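Long-range contacts in myosin-I heavy chain (Dictyostelium discoideum, PDB 5EJY), which is an actin-based motor with ATPase activity, involved in early phagocytosis and adhesion; this chain is a MyTH4-FERM module of its tail: residues 81-85 with 192-196; 88-93 with 186-192; 340-344 with 393-397; 331-335 with 369-374; 212-216 with 229-233. All coordinates share one frame; numbering follows the deposited sequence.

Contact 1. Residues 81-85 with 192-196; sequences PADFY and LESIK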
# COMPACT_ATOMS: atom_id res chain seq x y z
N PRO A 81 0.43 8.09 -22.88
CA PRO A 81 1.36 7.54 -21.90
C PRO A 81 1.37 6.01 -21.89
O PRO A 81 2.43 5.41 -21.68
CB PRO A 81 0.82 8.08 -20.57
CG PRO A 81 0.18 9.36 -20.94
CD PRO A 81 -0.44 9.13 -22.29
N ALA A 82 0.22 5.39 -22.12
CA ALA A 82 0.14 3.94 -22.13
C ALA A 82 0.99 3.36 -23.25
O ALA A 82 1.69 2.36 -23.06
CB ALA A 82 -1.30 3.50 -22.27
N ASP A 83 0.93 3.98 -24.42
CA ASP A 83 1.73 3.54 -25.56
C ASP A 83 3.21 3.84 -25.32
O ASP A 83 4.07 2.99 -25.54
CB ASP A 83 1.24 4.24 -26.83
CG ASP A 83 1.99 3.78 -28.07
OD1 ASP A 83 2.31 2.58 -28.16
OD2 ASP A 83 2.27 4.63 -28.94
N PHE A 84 3.50 5.05 -24.85
CA PHE A 84 4.86 5.47 -24.58
C PHE A 84 5.60 4.52 -23.63
O PHE A 84 6.79 4.27 -23.79
CB PHE A 84 4.86 6.87 -23.98
CG PHE A 84 6.23 7.41 -23.70
CD1 PHE A 84 7.04 7.86 -24.74
CD2 PHE A 84 6.71 7.49 -22.40
CE1 PHE A 84 8.30 8.36 -24.49
CE2 PHE A 84 7.97 8.00 -22.14
CZ PHE A 84 8.77 8.43 -23.19
N TYR A 85 4.90 4.01 -22.63
CA TYR A 85 5.52 3.16 -21.62
C TYR A 85 5.41 1.67 -21.90
O TYR A 85 6.01 0.86 -21.19
CB TYR A 85 4.98 3.49 -20.23
CG TYR A 85 5.49 4.81 -19.73
CD1 TYR A 85 6.82 4.96 -19.39
CD2 TYR A 85 4.65 5.91 -19.62
CE1 TYR A 85 7.31 6.18 -18.95
CE2 TYR A 85 5.13 7.13 -19.18
CZ TYR A 85 6.46 7.26 -18.84
OH TYR A 85 6.93 8.46 -18.39
N LEU A 192 5.88 5.60 -13.18
CA LEU A 192 6.91 5.75 -14.21
C LEU A 192 7.10 7.21 -14.62
O LEU A 192 8.22 7.65 -14.86
CB LEU A 192 6.59 4.90 -15.45
CG LEU A 192 6.69 3.38 -15.26
CD1 LEU A 192 6.09 2.66 -16.45
CD2 LEU A 192 8.15 2.97 -15.07
N GLU A 193 6.00 7.95 -14.69
CA GLU A 193 6.07 9.38 -14.99
C GLU A 193 6.92 10.13 -13.97
O GLU A 193 7.78 10.93 -14.34
CB GLU A 193 4.67 9.98 -15.12
CG GLU A 193 3.94 9.49 -16.37
CD GLU A 193 2.49 9.94 -16.45
OE1 GLU A 193 1.82 10.01 -15.40
OE2 GLU A 193 2.03 10.21 -17.58
N SER A 194 6.69 9.87 -12.69
CA SER A 194 7.51 10.44 -11.62
C SER A 194 8.98 10.01 -11.70
O SER A 194 9.88 10.83 -11.58
CB SER A 194 6.94 10.06 -10.25
OG SER A 194 5.67 10.66 -10.05
N ILE A 195 9.21 8.71 -11.86
CA ILE A 195 10.57 8.20 -11.95
C ILE A 195 11.31 8.87 -13.10
O ILE A 195 12.44 9.33 -12.94
CB ILE A 195 10.59 6.67 -12.17
CG1 ILE A 195 10.02 5.95 -10.95
CG2 ILE A 195 12.02 6.19 -12.45
CD1 ILE A 195 9.73 4.47 -11.19
N LYS A 196 10.66 8.91 -14.26
CA LYS A 196 11.27 9.50 -15.46
C LYS A 196 11.78 10.90 -15.15
O LYS A 196 12.92 11.24 -15.49
CB LYS A 196 10.26 9.55 -16.62
CG LYS A 196 10.76 10.28 -17.88
CD LYS A 196 9.88 10.00 -19.10
CE LYS A 196 9.80 11.19 -20.05
NZ LYS A 196 11.07 11.96 -20.18

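Contact 2. Residues 88-93 with 186-192; sequences VKFILT and VPSVTEL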
# COMPACT_ATOMS: atom_id res chain seq x y z
N VAL A 88 8.54 -0.25 -21.94
CA VAL A 88 9.06 -0.30 -20.58
C VAL A 88 8.37 -1.39 -19.75
O VAL A 88 9.02 -2.18 -19.06
CB VAL A 88 8.94 1.07 -19.88
CG1 VAL A 88 9.40 0.99 -18.43
CG2 VAL A 88 9.75 2.12 -20.62
N LYS A 89 7.04 -1.44 -19.83
CA LYS A 89 6.26 -2.45 -19.13
C LYS A 89 6.69 -3.86 -19.54
O LYS A 89 6.78 -4.76 -18.71
CB LYS A 89 4.77 -2.26 -19.44
CG LYS A 89 4.16 -1.00 -18.84
CD LYS A 89 4.11 -1.08 -17.33
CE LYS A 89 3.33 0.09 -16.73
NZ LYS A 89 1.86 -0.07 -16.79
N PHE A 90 6.95 -4.04 -20.83
CA PHE A 90 7.38 -5.34 -21.30
C PHE A 90 8.69 -5.76 -20.62
O PHE A 90 8.80 -6.86 -20.05
CB PHE A 90 7.55 -5.32 -22.82
CG PHE A 90 8.00 -6.63 -23.40
CD1 PHE A 90 7.07 -7.57 -23.81
CD2 PHE A 90 9.35 -6.92 -23.53
CE1 PHE A 90 7.48 -8.78 -24.34
CE2 PHE A 90 9.76 -8.13 -24.06
CZ PHE A 90 8.84 -9.06 -24.47
N ILE A 91 9.68 -4.88 -20.70
CA ILE A 91 10.98 -5.11 -20.08
C ILE A 91 10.89 -5.44 -18.59
O ILE A 91 11.46 -6.43 -18.13
CB ILE A 91 11.89 -3.88 -20.27
CG1 ILE A 91 12.15 -3.64 -21.76
CG2 ILE A 91 13.22 -4.08 -19.53
CD1 ILE A 91 12.89 -2.39 -22.05
N LEU A 92 10.19 -4.59 -17.84
CA LEU A 92 10.12 -4.72 -16.39
C LEU A 92 9.30 -5.94 -15.96
O LEU A 92 9.58 -6.55 -14.94
CB LEU A 92 9.53 -3.46 -15.76
CG LEU A 92 10.30 -2.17 -16.00
CD1 LEU A 92 9.61 -1.02 -15.26
CD2 LEU A 92 11.75 -2.35 -15.56
N THR A 93 8.28 -6.28 -16.74
CA THR A 93 7.46 -7.45 -16.42
C THR A 93 8.30 -8.71 -16.56
O THR A 93 8.28 -9.60 -15.69
CB THR A 93 6.20 -7.55 -17.31
OG1 THR A 93 5.45 -6.33 -17.21
CG2 THR A 93 5.31 -8.71 -16.87
N VAL A 186 5.11 -4.41 -11.20
CA VAL A 186 5.70 -3.46 -12.13
C VAL A 186 5.06 -2.07 -11.93
O VAL A 186 3.84 -1.96 -11.77
CB VAL A 186 5.46 -3.94 -13.58
CG1 VAL A 186 5.82 -2.84 -14.59
CG2 VAL A 186 6.25 -5.23 -13.84
N PRO A 187 5.88 -1.02 -11.93
CA PRO A 187 5.37 0.35 -11.78
C PRO A 187 4.19 0.68 -12.71
O PRO A 187 4.21 0.32 -13.90
CB PRO A 187 6.58 1.21 -12.17
CG PRO A 187 7.73 0.41 -11.70
CD PRO A 187 7.36 -1.04 -11.90
N SER A 188 3.18 1.34 -12.16
CA SER A 188 2.08 1.89 -12.96
C SER A 188 2.60 3.05 -13.80
O SER A 188 3.69 3.56 -13.57
CB SER A 188 0.99 2.43 -12.04
OG SER A 188 1.49 3.46 -11.21
N VAL A 189 1.79 3.50 -14.76
CA VAL A 189 2.16 4.67 -15.54
C VAL A 189 2.41 5.92 -14.68
O VAL A 189 3.31 6.70 -14.94
CB VAL A 189 1.10 5.01 -16.61
CG1 VAL A 189 1.42 6.36 -17.27
CG2 VAL A 189 1.03 3.90 -17.64
N THR A 190 1.60 6.10 -13.64
CA THR A 190 1.77 7.28 -12.79
C THR A 190 3.14 7.27 -12.10
O THR A 190 3.80 8.30 -11.99
CB THR A 190 0.68 7.38 -11.73
OG1 THR A 190 -0.60 7.34 -12.37
CG2 THR A 190 0.81 8.69 -10.97
N GLU A 191 3.56 6.10 -11.64
CA GLU A 191 4.86 5.98 -11.00
C GLU A 191 6.00 6.20 -12.00
O GLU A 191 6.98 6.89 -11.70
CB GLU A 191 4.98 4.62 -10.30
CG GLU A 191 6.32 4.40 -9.60
CD GLU A 191 6.47 2.99 -9.04
OE1 GLU A 191 5.46 2.22 -9.02
OE2 GLU A 191 7.58 2.63 -8.60
N LEU A 192 5.88 5.60 -13.18
CA LEU A 192 6.91 5.75 -14.21
C LEU A 192 7.10 7.21 -14.62
O LEU A 192 8.22 7.65 -14.86
CB LEU A 192 6.59 4.90 -15.45
CG LEU A 192 6.69 3.38 -15.26
CD1 LEU A 192 6.09 2.66 -16.45
CD2 LEU A 192 8.15 2.97 -15.07

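Contact 3. Residues 340-344 with 393-397; sequences LKLQF and AKKQM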
# COMPACT_ATOMS: atom_id res chain seq x y z
N LEU A 340 -27.37 13.08 17.94
CA LEU A 340 -26.43 13.95 18.63
C LEU A 340 -25.45 14.60 17.65
O LEU A 340 -25.14 15.79 17.76
CB LEU A 340 -25.68 13.19 19.73
CG LEU A 340 -26.54 12.92 20.97
CD1 LEU A 340 -25.88 11.92 21.90
CD2 LEU A 340 -26.84 14.23 21.71
N LYS A 341 -24.98 13.82 16.68
CA LYS A 341 -24.06 14.33 15.66
C LYS A 341 -24.72 15.46 14.86
O LYS A 341 -24.08 16.45 14.50
CB LYS A 341 -23.59 13.20 14.74
CG LYS A 341 -22.59 13.62 13.66
CD LYS A 341 -22.09 12.40 12.88
CE LYS A 341 -21.59 12.76 11.48
NZ LYS A 341 -21.33 11.53 10.66
N LEU A 342 -26.01 15.31 14.59
CA LEU A 342 -26.74 16.33 13.85
C LEU A 342 -26.89 17.60 14.68
O LEU A 342 -26.76 18.71 14.16
CB LEU A 342 -28.11 15.81 13.41
CG LEU A 342 -28.93 16.75 12.51
CD1 LEU A 342 -28.12 17.22 11.31
CD2 LEU A 342 -30.22 16.07 12.06
N GLN A 343 -27.15 17.45 15.97
CA GLN A 343 -27.28 18.60 16.85
C GLN A 343 -25.95 19.35 16.94
O GLN A 343 -25.91 20.58 17.05
CB GLN A 343 -27.73 18.18 18.24
CG GLN A 343 -27.92 19.34 19.23
CD GLN A 343 -28.96 20.36 18.77
OE1 GLN A 343 -28.96 21.50 19.24
NE2 GLN A 343 -29.83 19.96 17.85
N PHE A 344 -24.86 18.59 16.87
CA PHE A 344 -23.52 19.15 16.93
C PHE A 344 -23.21 19.94 15.67
O PHE A 344 -22.82 21.11 15.73
CB PHE A 344 -22.48 18.04 17.15
CG PHE A 344 -21.06 18.51 17.02
CD1 PHE A 344 -20.46 19.26 18.03
CD2 PHE A 344 -20.31 18.20 15.90
CE1 PHE A 344 -19.15 19.69 17.90
CE2 PHE A 344 -19.00 18.64 15.77
CZ PHE A 344 -18.42 19.38 16.78
N ALA A 393 -23.55 18.15 23.09
CA ALA A 393 -23.93 17.20 22.05
C ALA A 393 -22.77 16.26 21.73
O ALA A 393 -22.93 15.04 21.73
CB ALA A 393 -24.38 17.94 20.80
N LYS A 394 -21.59 16.83 21.49
CA LYS A 394 -20.42 16.02 21.19
C LYS A 394 -20.04 15.09 22.35
O LYS A 394 -19.74 13.92 22.14
CB LYS A 394 -19.21 16.88 20.78
CG LYS A 394 -18.01 16.05 20.31
CD LYS A 394 -16.81 16.93 19.98
CE LYS A 394 -15.66 16.12 19.39
NZ LYS A 394 -15.72 16.08 17.89
N LYS A 395 -20.04 15.61 23.57
CA LYS A 395 -19.69 14.80 24.74
C LYS A 395 -20.63 13.60 24.92
O LYS A 395 -20.19 12.49 25.25
CB LYS A 395 -19.69 15.65 26.01
N GLN A 396 -21.92 13.81 24.69
CA GLN A 396 -22.88 12.73 24.82
C GLN A 396 -22.65 11.66 23.76
O GLN A 396 -22.68 10.47 24.07
CB GLN A 396 -24.31 13.27 24.74
CG GLN A 396 -24.75 14.12 25.92
CD GLN A 396 -26.25 14.33 25.95
OE1 GLN A 396 -27.02 13.40 25.71
NE2 GLN A 396 -26.67 15.56 26.21
N MET A 397 -22.40 12.08 22.52
CA MET A 397 -22.11 11.15 21.42
C MET A 397 -20.88 10.29 21.74
O MET A 397 -20.92 9.06 21.61
CB MET A 397 -21.89 11.92 20.12
CG MET A 397 -21.76 11.05 18.87
SD MET A 397 -21.26 12.01 17.42
CE MET A 397 -19.61 12.53 17.92

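Contact 4. Residues 331-335 with 369-374; sequences QDYQI and DIEKNR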
# COMPACT_ATOMS: atom_id res chain seq x y z
N GLN A 331 -31.19 0.00 15.53
CA GLN A 331 -31.62 1.30 15.01
C GLN A 331 -31.74 2.35 16.10
O GLN A 331 -31.40 3.52 15.89
CB GLN A 331 -32.95 1.17 14.28
CG GLN A 331 -32.93 0.35 13.00
CD GLN A 331 -34.33 0.05 12.52
OE1 GLN A 331 -35.26 -0.09 13.33
NE2 GLN A 331 -34.51 -0.03 11.20
N ASP A 332 -32.23 1.95 17.27
CA ASP A 332 -32.33 2.87 18.40
C ASP A 332 -30.97 3.47 18.70
O ASP A 332 -30.83 4.69 18.87
CB ASP A 332 -32.85 2.16 19.66
CG ASP A 332 -34.35 1.92 19.64
OD1 ASP A 332 -35.07 2.51 18.79
OD2 ASP A 332 -34.82 1.15 20.50
N TYR A 333 -29.95 2.62 18.78
CA TYR A 333 -28.60 3.09 19.07
C TYR A 333 -28.09 4.03 17.99
O TYR A 333 -27.57 5.11 18.28
CB TYR A 333 -27.63 1.93 19.25
CG TYR A 333 -26.22 2.42 19.53
CD1 TYR A 333 -25.33 2.67 18.50
CD2 TYR A 333 -25.80 2.65 20.83
CE1 TYR A 333 -24.04 3.13 18.76
CE2 TYR A 333 -24.53 3.10 21.10
CZ TYR A 333 -23.65 3.33 20.06
OH TYR A 333 -22.38 3.78 20.35
N GLN A 334 -28.23 3.61 16.73
CA GLN A 334 -27.76 4.43 15.63
C GLN A 334 -28.45 5.79 15.66
O GLN A 334 -27.84 6.84 15.42
CB GLN A 334 -27.99 3.72 14.30
CG GLN A 334 -27.17 2.43 14.17
CD GLN A 334 -27.59 1.58 12.99
OE1 GLN A 334 -28.77 1.54 12.62
NE2 GLN A 334 -26.63 0.89 12.38
N ILE A 335 -29.73 5.76 15.99
CA ILE A 335 -30.52 6.99 16.12
C ILE A 335 -29.94 7.90 17.19
O ILE A 335 -29.85 9.11 16.99
CB ILE A 335 -31.99 6.68 16.48
CG1 ILE A 335 -32.71 6.06 15.28
CG2 ILE A 335 -32.71 7.96 16.88
CD1 ILE A 335 -32.56 6.88 14.03
N ASP A 369 -31.68 2.50 6.00
CA ASP A 369 -32.70 1.73 6.69
C ASP A 369 -33.55 2.63 7.59
O ASP A 369 -34.77 2.46 7.69
CB ASP A 369 -32.05 0.63 7.52
CG ASP A 369 -33.03 -0.06 8.44
OD1 ASP A 369 -34.20 -0.26 8.03
OD2 ASP A 369 -32.63 -0.42 9.57
N ILE A 370 -32.91 3.59 8.23
CA ILE A 370 -33.61 4.48 9.15
C ILE A 370 -34.34 5.60 8.41
O ILE A 370 -35.38 6.08 8.87
CB ILE A 370 -32.64 5.05 10.21
CG1 ILE A 370 -32.39 3.99 11.29
CG2 ILE A 370 -33.20 6.31 10.83
CD1 ILE A 370 -31.21 4.31 12.20
N GLU A 371 -33.82 5.99 7.26
CA GLU A 371 -34.48 6.99 6.43
C GLU A 371 -35.80 6.44 5.88
O GLU A 371 -36.66 7.20 5.45
CB GLU A 371 -33.58 7.42 5.26
CG GLU A 371 -34.26 8.39 4.30
CD GLU A 371 -33.38 8.77 3.12
OE1 GLU A 371 -32.16 8.92 3.30
OE2 GLU A 371 -33.92 8.91 1.99
N LYS A 372 -35.95 5.12 5.92
CA LYS A 372 -37.12 4.48 5.32
C LYS A 372 -38.13 4.02 6.35
O LYS A 372 -39.34 4.07 6.11
CB LYS A 372 -36.68 3.30 4.45
CG LYS A 372 -37.84 2.56 3.79
N ASN A 373 -37.65 3.56 7.49
CA ASN A 373 -38.53 2.94 8.48
C ASN A 373 -38.69 3.71 9.78
O ASN A 373 -39.57 3.40 10.57
CB ASN A 373 -38.07 1.50 8.77
CG ASN A 373 -38.14 0.61 7.54
OD1 ASN A 373 -38.00 1.08 6.41
ND2 ASN A 373 -38.35 -0.68 7.76
N ARG A 374 -37.84 4.70 10.02
CA ARG A 374 -37.92 5.43 11.29
C ARG A 374 -37.52 6.90 11.20
O ARG A 374 -37.10 7.49 12.20
CB ARG A 374 -37.11 4.71 12.38
CG ARG A 374 -37.48 3.23 12.53
CD ARG A 374 -36.87 2.62 13.77
NE ARG A 374 -37.31 3.30 14.98
CZ ARG A 374 -36.92 2.95 16.21
NH1 ARG A 374 -36.10 1.93 16.38
NH2 ARG A 374 -37.37 3.62 17.26
O HOH W 1 -30.08 0.96 10.33

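Contact 5. Residues 212-216 with 229-233; sequences LKGLH and DLSQR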
# COMPACT_ATOMS: atom_id res chain seq x y z
N LEU A 212 -8.52 15.00 3.15
CA LEU A 212 -7.56 14.48 2.19
C LEU A 212 -6.14 14.90 2.54
O LEU A 212 -5.83 16.08 2.57
CB LEU A 212 -7.92 15.02 0.81
CG LEU A 212 -7.92 13.91 -0.23
CD1 LEU A 212 -6.63 13.13 -0.10
CD2 LEU A 212 -9.14 13.02 -0.01
N LYS A 213 -5.28 13.92 2.82
CA LYS A 213 -3.88 14.19 3.14
C LYS A 213 -2.97 13.82 1.96
O LYS A 213 -3.21 12.84 1.29
CB LYS A 213 -3.44 13.38 4.35
CG LYS A 213 -4.42 13.35 5.50
CD LYS A 213 -4.75 14.72 6.02
CE LYS A 213 -5.68 14.60 7.23
NZ LYS A 213 -6.05 15.93 7.79
N GLY A 214 -1.95 14.62 1.70
CA GLY A 214 -1.03 14.30 0.62
C GLY A 214 0.28 13.75 1.17
O GLY A 214 0.74 14.21 2.20
N LEU A 215 0.86 12.76 0.50
CA LEU A 215 2.22 12.31 0.82
C LEU A 215 3.07 12.23 -0.44
O LEU A 215 2.59 11.83 -1.50
CB LEU A 215 2.21 10.94 1.50
CG LEU A 215 1.58 10.73 2.87
CD1 LEU A 215 1.62 9.23 3.24
CD2 LEU A 215 2.26 11.58 3.95
N HIS A 216 4.33 12.62 -0.32
CA HIS A 216 5.28 12.42 -1.39
C HIS A 216 6.12 11.20 -1.05
O HIS A 216 6.80 11.16 -0.02
CB HIS A 216 6.17 13.66 -1.59
CG HIS A 216 5.43 14.82 -2.17
ND1 HIS A 216 4.79 15.76 -1.39
CD2 HIS A 216 5.20 15.18 -3.46
CE1 HIS A 216 4.20 16.65 -2.17
NE2 HIS A 216 4.43 16.32 -3.43
N ASP A 229 4.81 8.58 8.70
CA ASP A 229 4.83 9.92 8.11
C ASP A 229 3.50 10.63 8.35
O ASP A 229 3.46 11.78 8.79
CB ASP A 229 5.11 9.80 6.61
CG ASP A 229 5.47 11.12 5.96
OD1 ASP A 229 5.82 12.10 6.66
OD2 ASP A 229 5.42 11.16 4.71
N LEU A 230 2.39 9.95 8.05
CA LEU A 230 1.08 10.57 8.25
C LEU A 230 0.79 10.84 9.73
O LEU A 230 0.20 11.85 10.07
CB LEU A 230 -0.04 9.69 7.68
CG LEU A 230 -0.74 10.22 6.43
CD1 LEU A 230 -2.06 9.47 6.22
CD2 LEU A 230 -0.97 11.74 6.51
N SER A 231 1.22 9.93 10.60
CA SER A 231 1.06 10.15 12.03
C SER A 231 1.78 11.43 12.44
O SER A 231 1.20 12.32 13.06
CB SER A 231 1.61 8.95 12.82
OG SER A 231 0.90 7.76 12.49
N GLN A 232 3.05 11.52 12.08
CA GLN A 232 3.85 12.70 12.45
C GLN A 232 3.22 13.98 11.89
O GLN A 232 3.10 14.99 12.59
CB GLN A 232 5.29 12.53 11.97
CG GLN A 232 6.17 13.75 12.23
CD GLN A 232 7.64 13.49 11.96
OE1 GLN A 232 8.00 12.56 11.23
NE2 GLN A 232 8.51 14.30 12.56
N ARG A 233 2.80 13.93 10.63
CA ARG A 233 2.21 15.09 9.98
C ARG A 233 0.85 15.50 10.55
O ARG A 233 0.46 16.67 10.45
CB ARG A 233 2.13 14.88 8.47
CG ARG A 233 3.49 14.70 7.81
CD ARG A 233 3.34 14.28 6.37
NE ARG A 233 2.63 15.31 5.63
CZ ARG A 233 3.20 16.40 5.13
NH1 ARG A 233 4.52 16.59 5.27
NH2 ARG A 233 2.47 17.30 4.49
O HOH W 2 5.38 13.28 2.57

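Contact 1. Residues 81-85 with 192-196
Y85 and L192 join helices 81-97 and 189-196 of the helical MyTH4 domain. The axes of the two short segments come no closer than 12.3 Å, at 63°. Side chains, not backbones, fill the space between them.

The main interaction is CH-pi. L192 CB lies over one face of the Y85 ring, 4.0 Å from its centroid and shifted toward the rim. The opposite face is covered by the neighbouring F84, whose CD2 sits over the ring centre. Y85 CG is anti to the carbonyl carbon (chi1 -72°), and this swings the ring out between L192 and F84.

Apolar packing widens the patch. L192 CD1 lies against CD1 and CG of Y85, the two side chains running past each other in opposite directions. F131 of helix 119-133 touches L192 as well. K196 brings its CD to the edge of the F84 ring, near CE2.

The Y85 hydroxyl is set among carbon atoms of the second helix. Y85 OH is 3.4 Å from K196 CD and 3.6 Å from E193 CA. An alanine in place of Y85 would probably open a gap between L192 and F84 and let the methylenes of K196 shift.

K196 NZ forms its salt bridge with E127, outside the two segments. The E193 carboxylate stands nearly upright to the Y85 ring, the planes 79° apart. E193 OE2 ends 3.9 Å from P81 CB, and P81 CG is just as near.

Contact 2. Residues 88-93 with 186-192
V88 and L192 reach toward each other tip to tip, with V88 CG1 4.1 Å from L192 CD2. L128 and F131 of helix 119-133 also pack on V88.

K89 follows and touches several residues. Its chain bends at chi2 and chi4. K89 CD lies 3.7 Å from V186 CG1, and the CE beyond it also passes L192 CD1. K89 CE comes within 3.0 Å of P187 O, a buried carbonyl oxygen that has no polar partner in the model. The ammonium goes elsewhere, into a salt bridge with E272 OE1. E272 OE2 accepts from V189 N.

The contact lies within the helical MyTH4 domain; E272, on helix 264-277 of the ubiquitin-like first FERM lobe, borders it. Segment 186-192 enters helix 189-196 here, with S188 at the N-cap. The capping bond is weak, E191 N to S188 OG at 3.4 Å.

L92 comes one turn after V88. Its CB packs 3.9 Å from V186 CG1. The L92 and P187 side chains cross at about a right angle, L92 CD1 4.0 Å from P187 CD.

T93 closes the segment. T93 OG1 lies beside the backbone N (chi1 -56°) and donates to K89 O at 2.5 Å, a modelled distance shorter than usual. T93 N reaches that oxygen from the opposite face of the carbonyl plane. V186 CG2 rests 3.6 Å from T93 OG1.

Contact 3. Residues 340-344 with 393-397
L340 and Q396 cross at about a right angle. The L340 side chain lies over the second helix, with CD1 3.5 Å from Q396 CB. The same methyl is 3.5 Å from M397 N, so it presses on backbone as well as side chain. L340 CB faces M397 CB at 4.0 Å. H385 and L400 also touch L340.

F344 and K394 are oriented differently. They lie side by side and point the same way. F344 CG is anti to the backbone N (chi1 171°), which carries the ring to K394. F344 CD1 is 3.8 Å from K394 CB, and K394 CD follows the ring as far as CE1. The approach to the ring is oblique.

Helices 331-346 and 390-402 belong to the helical central lobe of the FERM domain. Here they pack nearly antiparallel, at 157°, with segment axes 8.5 Å apart. The small side chain of A393 is consistent with the close approach. Its CA is 5.3 Å from L340 CA. The A393 methyl points at the opposing helix, where its CB lies 3.8 Å from L340 O and also meets F344 CB and Q343 CG.

M397 reaches on past L340 CB to K341. Its first two torsions are extended, which carries the sulfur across to the first helix. M397 SD is 3.7 Å from K341 CB. Beyond CB the K341 chain runs away from M397, and its NZ bonds to K364 O.

Contact 4. Residues 331-335 with 369-374
Helices 331-346 and 368-373 of the FERM central lobe meet here, with segment axes at 104°. Q331, D332 and I335 meet D369, I370 and R374.

Q331 NE2 donates to D369 OD2 at 2.5 Å, shorter than usual for such a bond. It meets that oxygen from above the carboxylate plane. A water also donates to D369 OD2, and its other hydrogen goes to Q334 OE1. This links the carboxylate a second time to the first helix. Q334 NE2 donates to L322 O. The other end of the Q331 amide turns to R374: Q331 OE1 is 3.2 Å from R374 CD and lies near the guanidinium plane, at its edge.

D332 OD1 takes both terminal nitrogens of R374 in a salt bridge. R374 NH1 is 2.7 Å away, with an N-H...O angle of 137°. R374 NH2 adds a weak bond at 3.0 Å. The bend of R374 at chi3 (60°) brings the guanidinium round to this carboxylate.

Beside the polar groups the packing is apolar. I335 CD1 is tight against I370 CG2, at 3.3 Å. F378 also packs on I335.

A leucine in place of Q331 would probably leave D369 without its amide partner and R374 without the oxygen beside its CD.

R374 is gripped by two aspartates, D332 at its terminal nitrogens and D377 at NE, which probably restricts the rotation of its guanidinium.

Contact 5. Residues 212-216 with 229-233
D229 OD2 accepts from a water at 3.0 Å and lies 3.3 Å from L215 CD2, a methyl. The same water accepts from H216 N at 3.1 Å, so it bridges helix and strand.

The setting is the ubiquitin-like first lobe of the FERM domain, where helix 223-233 packs on a mixed sheet. Strand 212-217 is an outermost strand of that sheet within the chain. The axes of the two segments approach to 10.0 Å, at 123°.

L215 reaches into the contact with both methyls. Its CG is anti to the carbonyl carbon (chi1 -65°), which brings the branch to the helix. L215 CD1 is 4.1 Å from L230 CG. L215 CD2 fits between D229 and R233, 3.8 Å from R233 CD. L230 crosses K213 at about a right angle, with L230 CD2 3.7 Å from K213 CB. I205 and F289 of the sheet also touch L230.

K213 and L215 make backbone bonds to strand 201-207. H216 N instead goes to the water, so the water probably lets the D229 carboxylate satisfy, at one remove, an N-H that it does not touch directly.

Overall arrangement
Contacts 1 and 2 share L192 and the same two helices, 81-97 and 189-196. Their centres are 7 Å apart, and V189 of contact 2 packs on P81 and Y85 of contact 1. Both lie in the MyTH4 domain. Contact 5 sits in the first FERM lobe, its centre 25 Å from each of theirs. Its nearest atoms are about 8 Å from contact 1. Contacts 3 and 4 are in the central FERM lobe and share helix 331-346. Their centres are 17 Å apart, and their segments alternate along the chain. Contacts 2 and 3 lie on opposite sides of the chain's centre, 49 Å apart between centres. Contact 5 is 28 Å from contact 3, centre to centre.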